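Local coordinates for protein PAN2-PAN3 deadenylation complex catalytic subunit pan2 (Neurospora crassa, PDB 4CZX) that probably shortens the poly(A) tails of mRNA as the catalytic subunit of the PAN deadenylation complex, this chain being its WD40 domain, at residues 262-267 with 287-292; 12-17 with 308-313; 33-38 with 301-306. All blocks are in the same frame, centred on the assembly; numbering follows the deposited sequence. Where two conformers were deposited one is given.

Interaction 1 (262-267 with 287-292)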
loop_
_atom_site.group_PDB
_atom_site.type_symbol
_atom_site.label_atom_id
_atom_site.label_comp_id
_atom_site.label_asym_id
_atom_site.label_seq_id
_atom_site.Cartn_x
_atom_site.Cartn_y
_atom_site.Cartn_z
ATOM N N VAL A 262 -43.537 -15.133 4.584
ATOM C CA VAL A 262 -42.926 -14.193 5.505
ATOM C C VAL A 262 -43.265 -12.754 5.122
ATOM O O VAL A 262 -43.188 -12.390 3.950
ATOM C CB VAL A 262 -41.380 -14.352 5.527
ATOM C CG1 VAL A 262 -40.775 -13.519 6.643
ATOM C CG2 VAL A 262 -40.993 -15.825 5.683
ATOM N N ASN A 263 -43.628 -11.941 6.108
ATOM C CA ASN A 263 -43.838 -10.516 5.858
ATOM C C ASN A 263 -42.642 -9.709 6.353
ATOM O O ASN A 263 -41.740 -10.247 7.000
ATOM C CB ASN A 263 -45.166 -10.049 6.492
ATOM C CG ASN A 263 -45.007 -9.407 7.865
ATOM O OD1 ASN A 263 -44.168 -9.792 8.674
ATOM N ND2 ASN A 263 -45.856 -8.418 8.136
ATOM N N GLN A 264 -42.626 -8.414 6.055
ATOM C CA GLN A 264 -41.443 -7.609 6.330
ATOM C C GLN A 264 -41.200 -7.373 7.823
ATOM O O GLN A 264 -40.103 -6.977 8.218
ATOM C CB GLN A 264 -41.553 -6.274 5.586
ATOM C CG GLN A 264 -41.394 -6.453 4.075
ATOM C CD GLN A 264 -41.259 -5.133 3.336
ATOM O OE1 GLN A 264 -42.054 -4.219 3.530
ATOM N NE2 GLN A 264 -40.249 -5.034 2.481
ATOM N N ALA A 265 -42.212 -7.626 8.647
ATOM C CA ALA A 265 -42.053 -7.514 10.096
ATOM C C ALA A 265 -41.582 -8.829 10.725
ATOM O O ALA A 265 -41.467 -8.944 11.947
ATOM C CB ALA A 265 -43.355 -7.061 10.733
ATOM N N GLY A 266 -41.325 -9.825 9.890
ATOM C CA GLY A 266 -40.843 -11.108 10.382
ATOM C C GLY A 266 -41.933 -12.057 10.853
ATOM O O GLY A 266 -41.646 -13.066 11.503
ATOM N N GLN A 267 -43.186 -11.734 10.540
ATOM C CA GLN A 267 -44.282 -12.659 10.800
ATOM C C GLN A 267 -44.276 -13.757 9.749
ATOM O O GLN A 267 -44.166 -13.483 8.555
ATOM C CB GLN A 267 -45.629 -11.940 10.803
ATOM C CG GLN A 267 -46.805 -12.887 10.979
ATOM C CD GLN A 267 -48.135 -12.171 11.085
ATOM O OE1 GLN A 267 -49.193 -12.803 11.044
ATOM N NE2 GLN A 267 -48.092 -10.845 11.224
ATOM N N GLN A 287 -34.607 -6.739 14.051
ATOM C CA GLN A 287 -34.365 -5.361 14.442
ATOM C C GLN A 287 -34.917 -4.432 13.367
ATOM O O GLN A 287 -35.565 -3.436 13.668
ATOM C CB GLN A 287 -32.870 -5.103 14.665
ATOM C CG GLN A 287 -32.560 -3.676 15.094
ATOM C CD GLN A 287 -31.075 -3.408 15.275
ATOM O OE1 GLN A 287 -30.225 -4.238 14.934
ATOM N NE2 GLN A 287 -30.756 -2.237 15.815
ATOM N N GLY A 288 -34.673 -4.773 12.108
ATOM C CA GLY A 288 -35.137 -3.951 11.008
ATOM C C GLY A 288 -36.200 -4.619 10.163
ATOM O O GLY A 288 -36.853 -5.566 10.599
ATOM N N VAL A 289 -36.371 -4.106 8.948
ATOM C CA VAL A 289 -37.297 -4.667 7.976
ATOM C C VAL A 289 -36.676 -5.917 7.350
ATOM O O VAL A 289 -35.521 -5.884 6.935
ATOM C CB VAL A 289 -37.623 -3.653 6.875
ATOM C CG1 VAL A 289 -38.500 -4.278 5.813
ATOM C CG2 VAL A 289 -38.281 -2.406 7.473
ATOM N N VAL A 290 -37.426 -7.013 7.288
ATOM C CA VAL A 290 -36.897 -8.238 6.691
ATOM C C VAL A 290 -36.716 -8.028 5.190
ATOM O O VAL A 290 -37.620 -7.520 4.520
ATOM C CB VAL A 290 -37.816 -9.459 6.949
ATOM C CG1 VAL A 290 -37.241 -10.701 6.289
ATOM C CG2 VAL A 290 -37.986 -9.683 8.437
ATOM N N LEU A 291 -35.537 -8.382 4.682
ATOM C CA LEU A 291 -35.202 -8.216 3.264
ATOM C C LEU A 291 -34.997 -9.528 2.517
ATOM O O LEU A 291 -35.196 -9.586 1.299
ATOM C CB LEU A 291 -33.927 -7.388 3.106
ATOM C CG LEU A 291 -33.998 -5.912 3.483
ATOM C CD1 LEU A 291 -32.654 -5.275 3.198
ATOM C CD2 LEU A 291 -35.106 -5.202 2.719
ATOM N N HIS A 292 -34.533 -10.555 3.230
ATOM C CA HIS A 292 -34.279 -11.860 2.613
ATOM C C HIS A 292 -34.648 -12.993 3.544
ATOM O O HIS A 292 -34.644 -12.841 4.766
ATOM C CB HIS A 292 -32.800 -12.009 2.190
ATOM C CG HIS A 292 -32.270 -10.831 1.444
ATOM N ND1 HIS A 292 -32.591 -10.574 0.129
ATOM C CD2 HIS A 292 -31.436 -9.837 1.833
ATOM C CE1 HIS A 292 -32.010 -9.447 -0.248
ATOM N NE2 HIS A 292 -31.292 -8.986 0.763
HETATM O O HOH W 1 -38.645 -7.884 2.020
#
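Gln264 sets its CG anti to the carbonyl carbon (chi1 -71°) and runs on past the flank of Val289, while Val290 has CG1 anti to the backbone N (chi1 179°), which leaves its other methyl, CG2, against the turn formed by residues 263-266. The Gln264 CB lies 3.7 Å from Val289 CG1, and CD and NE2 cover the same methyl, the two side chains crossing at a slant. Val290 CG2 approaches Gln264 O at 3.4 Å and Gly266 N at 3.6 Å, so that this methyl packs against the backbone of the type I turn. Gly266 has positive phi, and a CB on it would come close to this methyl. The backbone supplies the direct bond: Val290 N donates to Gln264 O over 2.8 Å in an almost straight line (177° at the hydrogen). A water extends the link, donating to Val290 O at 2.7 Å and accepting only weakly from Gln264 NE2. Asn263 OD1 braces the turn from within by accepting from Gln267 N at 2.9 Å, and its ND2 ties it outward to Pro244 O. In the WD40 propeller, this joins the hairpin turn between strands 258-262 and 267-272 of one blade to the start of strand 290-295, the innermost strand of the next; Gly288 N and Val289 N are held separately by Asp306 and Asn307. The connection thus rests mainly on one main-chain bond backed by a buried valine methyl; the glutamine adds van der Waals cover over Val289 CG1, and its NE2 only a weak bond to water.

Interaction 2 (12-17 with 308-313)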
loop_
_atom_site.group_PDB
_atom_site.type_symbol
_atom_site.label_atom_id
_atom_site.label_comp_id
_atom_site.label_asym_id
_atom_site.label_seq_id
_atom_site.Cartn_x
_atom_site.Cartn_y
_atom_site.Cartn_z
ATOM N N LEU A 12 -32.177 -19.113 17.213
ATOM C CA LEU A 12 -31.074 -20.031 17.460
ATOM C C LEU A 12 -29.708 -19.367 17.297
ATOM O O LEU A 12 -28.723 -19.788 17.912
ATOM C CB LEU A 12 -31.187 -21.235 16.522
ATOM C CG LEU A 12 -32.451 -22.075 16.727
ATOM C CD1 LEU A 12 -32.620 -23.065 15.594
ATOM C CD2 LEU A 12 -32.395 -22.792 18.072
ATOM N N GLY A 13 -29.653 -18.332 16.468
ATOM C CA GLY A 13 -28.405 -17.641 16.212
ATOM C C GLY A 13 -28.620 -16.344 15.464
ATOM O O GLY A 13 -29.674 -16.109 14.885
ATOM N N CYS A 14 -27.598 -15.499 15.474
ATOM C CA CYS A 14 -27.665 -14.213 14.800
ATOM C C CYS A 14 -26.264 -13.729 14.474
ATOM O O CYS A 14 -25.318 -14.009 15.212
ATOM C CB CYS A 14 -28.397 -13.185 15.669
ATOM S SG CYS A 14 -28.401 -11.504 14.996
ATOM N N VAL A 15 -26.135 -13.009 13.370
ATOM C CA VAL A 15 -24.860 -12.417 13.023
ATOM C C VAL A 15 -25.110 -11.112 12.280
ATOM O O VAL A 15 -26.102 -10.967 11.568
ATOM C CB VAL A 15 -23.977 -13.380 12.175
ATOM C CG1 VAL A 15 -24.556 -13.570 10.779
ATOM C CG2 VAL A 15 -22.531 -12.852 12.092
ATOM N N ALA A 16 -24.229 -10.142 12.489
ATOM C CA ALA A 16 -24.252 -8.922 11.708
ATOM C C ALA A 16 -23.338 -9.109 10.509
ATOM O O ALA A 16 -22.144 -9.371 10.667
ATOM C CB ALA A 16 -23.815 -7.729 12.559
ATOM N N TYR A 17 -23.885 -9.006 9.304
ATOM C CA TYR A 17 -23.056 -9.190 8.113
ATOM C C TYR A 17 -23.657 -8.434 6.934
ATOM O O TYR A 17 -24.745 -8.775 6.468
ATOM C CB TYR A 17 -22.878 -10.695 7.771
ATOM C CG TYR A 17 -21.722 -10.908 6.813
ATOM C CD1 TYR A 17 -20.413 -10.918 7.275
ATOM C CD2 TYR A 17 -21.937 -11.032 5.446
ATOM C CE1 TYR A 17 -19.348 -11.077 6.410
ATOM C CE2 TYR A 17 -20.890 -11.193 4.578
ATOM C CZ TYR A 17 -19.593 -11.213 5.067
ATOM O OH TYR A 17 -18.541 -11.357 4.207
ATOM N N LYS A 308 -31.144 -3.869 8.868
ATOM C CA LYS A 308 -30.198 -3.379 9.874
ATOM C C LYS A 308 -28.923 -4.240 9.918
ATOM O O LYS A 308 -28.152 -4.172 10.880
ATOM C CB LYS A 308 -30.852 -3.350 11.260
ATOM C CG LYS A 308 -32.026 -2.357 11.404
ATOM C CD LYS A 308 -31.691 -0.966 10.886
ATOM C CE LYS A 308 -32.846 0.017 11.140
ATOM N NZ LYS A 308 -34.157 -0.477 10.602
ATOM N N HIS A 309 -28.737 -5.045 8.870
ATOM C CA HIS A 309 -27.565 -5.918 8.660
ATOM C C HIS A 309 -27.565 -7.213 9.494
ATOM O O HIS A 309 -26.562 -7.930 9.525
ATOM C CB HIS A 309 -26.249 -5.156 8.920
ATOM C CG HIS A 309 -26.016 -3.995 8.000
ATOM N ND1 HIS A 309 -24.779 -3.716 7.460
ATOM C CD2 HIS A 309 -26.850 -3.026 7.547
ATOM C CE1 HIS A 309 -24.863 -2.638 6.700
ATOM N NE2 HIS A 309 -26.107 -2.198 6.739
ATOM N N ASN A 310 -28.672 -7.537 10.154
ATOM C CA ASN A 310 -28.718 -8.780 10.921
ATOM C C ASN A 310 -29.204 -9.939 10.083
ATOM O O ASN A 310 -30.096 -9.777 9.257
ATOM C CB ASN A 310 -29.633 -8.655 12.138
ATOM C CG ASN A 310 -29.309 -7.459 12.989
ATOM O OD1 ASN A 310 -28.250 -7.402 13.614
ATOM N ND2 ASN A 310 -30.226 -6.490 13.031
ATOM N N THR A 311 -28.617 -11.112 10.293
ATOM C CA THR A 311 -29.211 -12.343 9.787
ATOM C C THR A 311 -29.459 -13.281 10.958
ATOM O O THR A 311 -28.561 -13.520 11.769
ATOM C CB THR A 311 -28.332 -13.034 8.743
ATOM O OG1 THR A 311 -28.262 -12.213 7.574
ATOM C CG2 THR A 311 -28.921 -14.391 8.356
ATOM N N TYR A 312 -30.691 -13.787 11.039
ATOM C CA TYR A 312 -31.145 -14.627 12.137
ATOM C C TYR A 312 -31.427 -16.033 11.650
ATOM O O TYR A 312 -31.870 -16.223 10.520
ATOM C CB TYR A 312 -32.427 -14.081 12.767
ATOM C CG TYR A 312 -32.385 -12.641 13.207
ATOM C CD1 TYR A 312 -32.657 -11.615 12.313
ATOM C CD2 TYR A 312 -32.114 -12.307 14.523
ATOM C CE1 TYR A 312 -32.639 -10.293 12.714
ATOM C CE2 TYR A 312 -32.095 -10.988 14.937
ATOM C CZ TYR A 312 -32.355 -9.983 14.025
ATOM O OH TYR A 312 -32.328 -8.667 14.426
ATOM N N VAL A 313 -31.186 -17.016 12.508
ATOM C CA VAL A 313 -31.666 -18.368 12.251
ATOM C C VAL A 313 -32.665 -18.734 13.330
ATOM O O VAL A 313 -32.383 -18.596 14.519
ATOM C CB VAL A 313 -30.525 -19.399 12.213
ATOM C CG1 VAL A 313 -31.080 -20.832 12.281
ATOM C CG2 VAL A 313 -29.706 -19.217 10.957
HETATM O O HOH W 2 -26.957 -9.872 7.511
#
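Cys14 and Tyr312 face each other across strands 10-16 and 310-315, the antiparallel pair that closes the propeller in the Velcro manner of WD40 domains: strand 10-16, from near the N terminus, forms the outer edge of a blade whose three inner strands come from the end of the chain. In one of the two conformers of Cys14, SG is anti to the backbone N (chi1 174°) and lies 3.7 Å from Tyr312 CE2, a contact that is doubtful for the other. The approach to the ring is oblique, 32° off the normal, and the tyrosine OH reaches beyond it to Gln287 N. Asn310 shares this face of the sheet, its CB close to the sulfur. On the other face Val15 and Thr311 stand side by side, CG1 of the valine 4.3 Å from CB of the threonine, and both pack on Ile44 of the neighbouring blade. Between the faces the backbones are paired tightly: Thr311 N donates to Val15 O at 2.8 Å, and Val15 N returns the bond to Thr311 O. A classic beta bulge interrupts the regular pairing, with Leu12 and Gly13 both opposite Val313; Val313 O takes a strong bond from Leu12 N at 2.8 Å and a weak one from Gly13 N. Toward Tyr17, its N binds His309 O at 2.9 Å, and a water donates to that same oxygen and to Tyr17 O while accepting from Thr311 OG1.

Interaction 3 (33-38 with 301-306)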
loop_
_atom_site.group_PDB
_atom_site.type_symbol
_atom_site.label_atom_id
_atom_site.label_comp_id
_atom_site.label_asym_id
_atom_site.label_seq_id
_atom_site.Cartn_x
_atom_site.Cartn_y
_atom_site.Cartn_z
ATOM N N ILE A 33 -29.286 -14.156 0.834
ATOM C CA ILE A 33 -28.824 -15.251 1.691
ATOM C C ILE A 33 -29.309 -16.581 1.130
ATOM O O ILE A 33 -30.350 -16.641 0.466
ATOM C CB ILE A 33 -29.312 -15.101 3.161
ATOM C CG1 ILE A 33 -30.809 -15.414 3.282
ATOM C CG2 ILE A 33 -29.004 -13.684 3.719
ATOM C CD1 ILE A 33 -31.355 -15.228 4.686
ATOM N N ALA A 34 -28.556 -17.646 1.392
ATOM C CA ALA A 34 -28.970 -18.996 0.987
ATOM C C ALA A 34 -28.288 -20.070 1.817
ATOM O O ALA A 34 -27.072 -20.039 2.029
ATOM C CB ALA A 34 -28.675 -19.234 -0.497
ATOM N N PHE A 35 -29.081 -21.028 2.278
ATOM C CA PHE A 35 -28.555 -22.243 2.879
ATOM C C PHE A 35 -27.809 -23.084 1.857
ATOM O O PHE A 35 -28.328 -23.349 0.778
ATOM C CB PHE A 35 -29.693 -23.066 3.482
ATOM C CG PHE A 35 -30.163 -22.566 4.811
ATOM C CD1 PHE A 35 -29.420 -22.813 5.956
ATOM C CD2 PHE A 35 -31.358 -21.868 4.921
ATOM C CE1 PHE A 35 -29.852 -22.363 7.187
ATOM C CE2 PHE A 35 -31.802 -21.417 6.148
ATOM C CZ PHE A 35 -31.048 -21.661 7.284
ATOM N N ASP A 36 -26.595 -23.510 2.204
ATOM C CA ASP A 36 -25.870 -24.502 1.421
ATOM C C ASP A 36 -26.621 -25.836 1.469
ATOM O O ASP A 36 -27.420 -26.083 2.379
ATOM C CB ASP A 36 -24.444 -24.692 1.986
ATOM C CG ASP A 36 -23.449 -25.173 0.952
ATOM O OD1 ASP A 36 -23.786 -26.052 0.127
ATOM O OD2 ASP A 36 -22.304 -24.671 0.978
ATOM N N ASN A 37 -26.349 -26.729 0.530
ATOM C CA ASN A 37 -26.898 -28.072 0.705
ATOM C C ASN A 37 -25.892 -29.056 1.321
ATOM O O ASN A 37 -26.140 -30.256 1.355
ATOM C CB ASN A 37 -27.460 -28.622 -0.618
ATOM C CG ASN A 37 -26.481 -28.539 -1.767
ATOM O OD1 ASN A 37 -25.268 -28.497 -1.573
ATOM N ND2 ASN A 37 -27.012 -28.522 -2.988
ATOM N N GLN A 38 -24.768 -28.551 1.833
ATOM C CA GLN A 38 -23.874 -29.381 2.633
ATOM C C GLN A 38 -23.138 -28.559 3.683
ATOM O O GLN A 38 -23.132 -27.315 3.637
ATOM C CB GLN A 38 -22.861 -30.104 1.748
ATOM C CG GLN A 38 -21.956 -29.167 0.969
ATOM C CD GLN A 38 -20.863 -29.904 0.218
ATOM O OE1 GLN A 38 -19.720 -29.975 0.674
ATOM N NE2 GLN A 38 -21.209 -30.452 -0.945
ATOM N N GLY A 301 -34.166 -25.333 9.581
ATOM C CA GLY A 301 -33.631 -23.992 9.761
ATOM C C GLY A 301 -34.314 -22.941 8.904
ATOM O O GLY A 301 -34.475 -23.128 7.696
ATOM N N LYS A 302 -34.721 -21.835 9.534
ATOM C CA LYS A 302 -35.268 -20.680 8.827
ATOM C C LYS A 302 -34.364 -19.472 9.033
ATOM O O LYS A 302 -34.069 -19.104 10.169
ATOM C CB LYS A 302 -36.682 -20.333 9.313
ATOM C CG LYS A 302 -37.797 -21.244 8.801
ATOM C CD LYS A 302 -37.817 -22.599 9.503
ATOM C CE LYS A 302 -39.083 -23.370 9.155
ATOM N NZ LYS A 302 -39.168 -24.693 9.857
ATOM N N ALA A 303 -33.938 -18.850 7.942
ATOM C CA ALA A 303 -33.037 -17.697 8.038
ATOM C C ALA A 303 -33.691 -16.446 7.486
ATOM O O ALA A 303 -34.353 -16.501 6.457
ATOM C CB ALA A 303 -31.736 -17.973 7.304
ATOM N N LEU A 304 -33.468 -15.320 8.166
ATOM C CA LEU A 304 -34.046 -14.038 7.786
ATOM C C LEU A 304 -32.994 -12.942 7.908
ATOM O O LEU A 304 -32.353 -12.820 8.953
ATOM C CB LEU A 304 -35.250 -13.692 8.668
ATOM C CG LEU A 304 -36.489 -14.589 8.694
ATOM C CD1 LEU A 304 -36.304 -15.795 9.616
ATOM C CD2 LEU A 304 -37.697 -13.779 9.124
ATOM N N ALA A 305 -32.804 -12.152 6.856
ATOM C CA ALA A 305 -31.881 -11.026 6.940
ATOM C C ALA A 305 -32.672 -9.734 6.926
ATOM O O ALA A 305 -33.653 -9.625 6.185
ATOM C CB ALA A 305 -30.871 -11.050 5.790
ATOM N N ASP A 306 -32.264 -8.761 7.748
ATOM C CA ASP A 306 -33.009 -7.507 7.833
ATOM C C ASP A 306 -32.192 -6.316 7.345
ATOM O O ASP A 306 -30.993 -6.437 7.070
ATOM C CB ASP A 306 -33.534 -7.260 9.265
ATOM C CG ASP A 306 -32.437 -6.924 10.286
ATOM O OD1 ASP A 306 -31.310 -6.525 9.922
ATOM O OD2 ASP A 306 -32.727 -7.050 11.496
#
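Asp36, next in the chain after the Phe35 that packs against Gly301 and Ala303, has its OD2 gripped twice, by a salt bridge from Arg98 NE and a hydrogen bond from Trp43 NE1. The other carboxylate oxygen, OD1, closes an Asx turn by accepting from Gln38 N at 3.2 Å, so both oxygens are engaged where the chain leaves the strand. The backbone of Phe35 is fixed as well, its N bonded to Asp294 OD2 and its O to Arg297 NH1. From this anchored backbone the ring reaches out to the second segment. Its CE2 lies 3.6 Å from Ala303 CB and 3.5 Å from Gly301 O, both approached obliquely, and Phe322 meets the ring edge-to-face. A CB on Gly301 would press on Phe35 CZ. This is packing between adjacent blades of the WD40 propeller: strand 32-35 is the innermost strand of its blade, and it runs nearly antiparallel (168°) to strand 302-306 of the blade beside it, with the axes 8.1 Å apart. That spacing is too wide for backbone pairing, and side chains make the contact. Ile33 bridges it with two branches. CG1 occupies the crowded position between the backbone N and the carbonyl carbon (chi1 73°), and CD1 beyond it touches Ala303 CB at 3.8 Å and Ala303 O at 3.7 Å. The second branch, CG2, meets Ala305 CB at 3.8 Å. An alanine in place of Phe35 would probably open a gap beside Ala303 CB and Gly301 O and take from Phe322 this edge-to-face partner. Leu42 of strand 41-45 touches both Phe35 and Ala303.

All three interactions involve the blade built from strands 10-16, 310-315, 302-306 and 290-295. Interaction 2 lies within it and is held mainly by backbone pairing, partly buried near the outer edge. Interactions 1 and 3 join it to its two neighbours: the first through a partly buried turn whose Gln264 and Ala265 are exposed, with one main-chain bond and a water, the second in the buried interior through apolar side chains. They meet in the sheet, where Leu291 N bonds Ala305 O, at 2.7 Å, and Tyr312 N bonds Leu304 O. Gln287 OE1 ties interaction 1 to interaction 2 through Asn310 ND2, while Asp306 OD1 of interaction 3 receives Lys308 N from interaction 2.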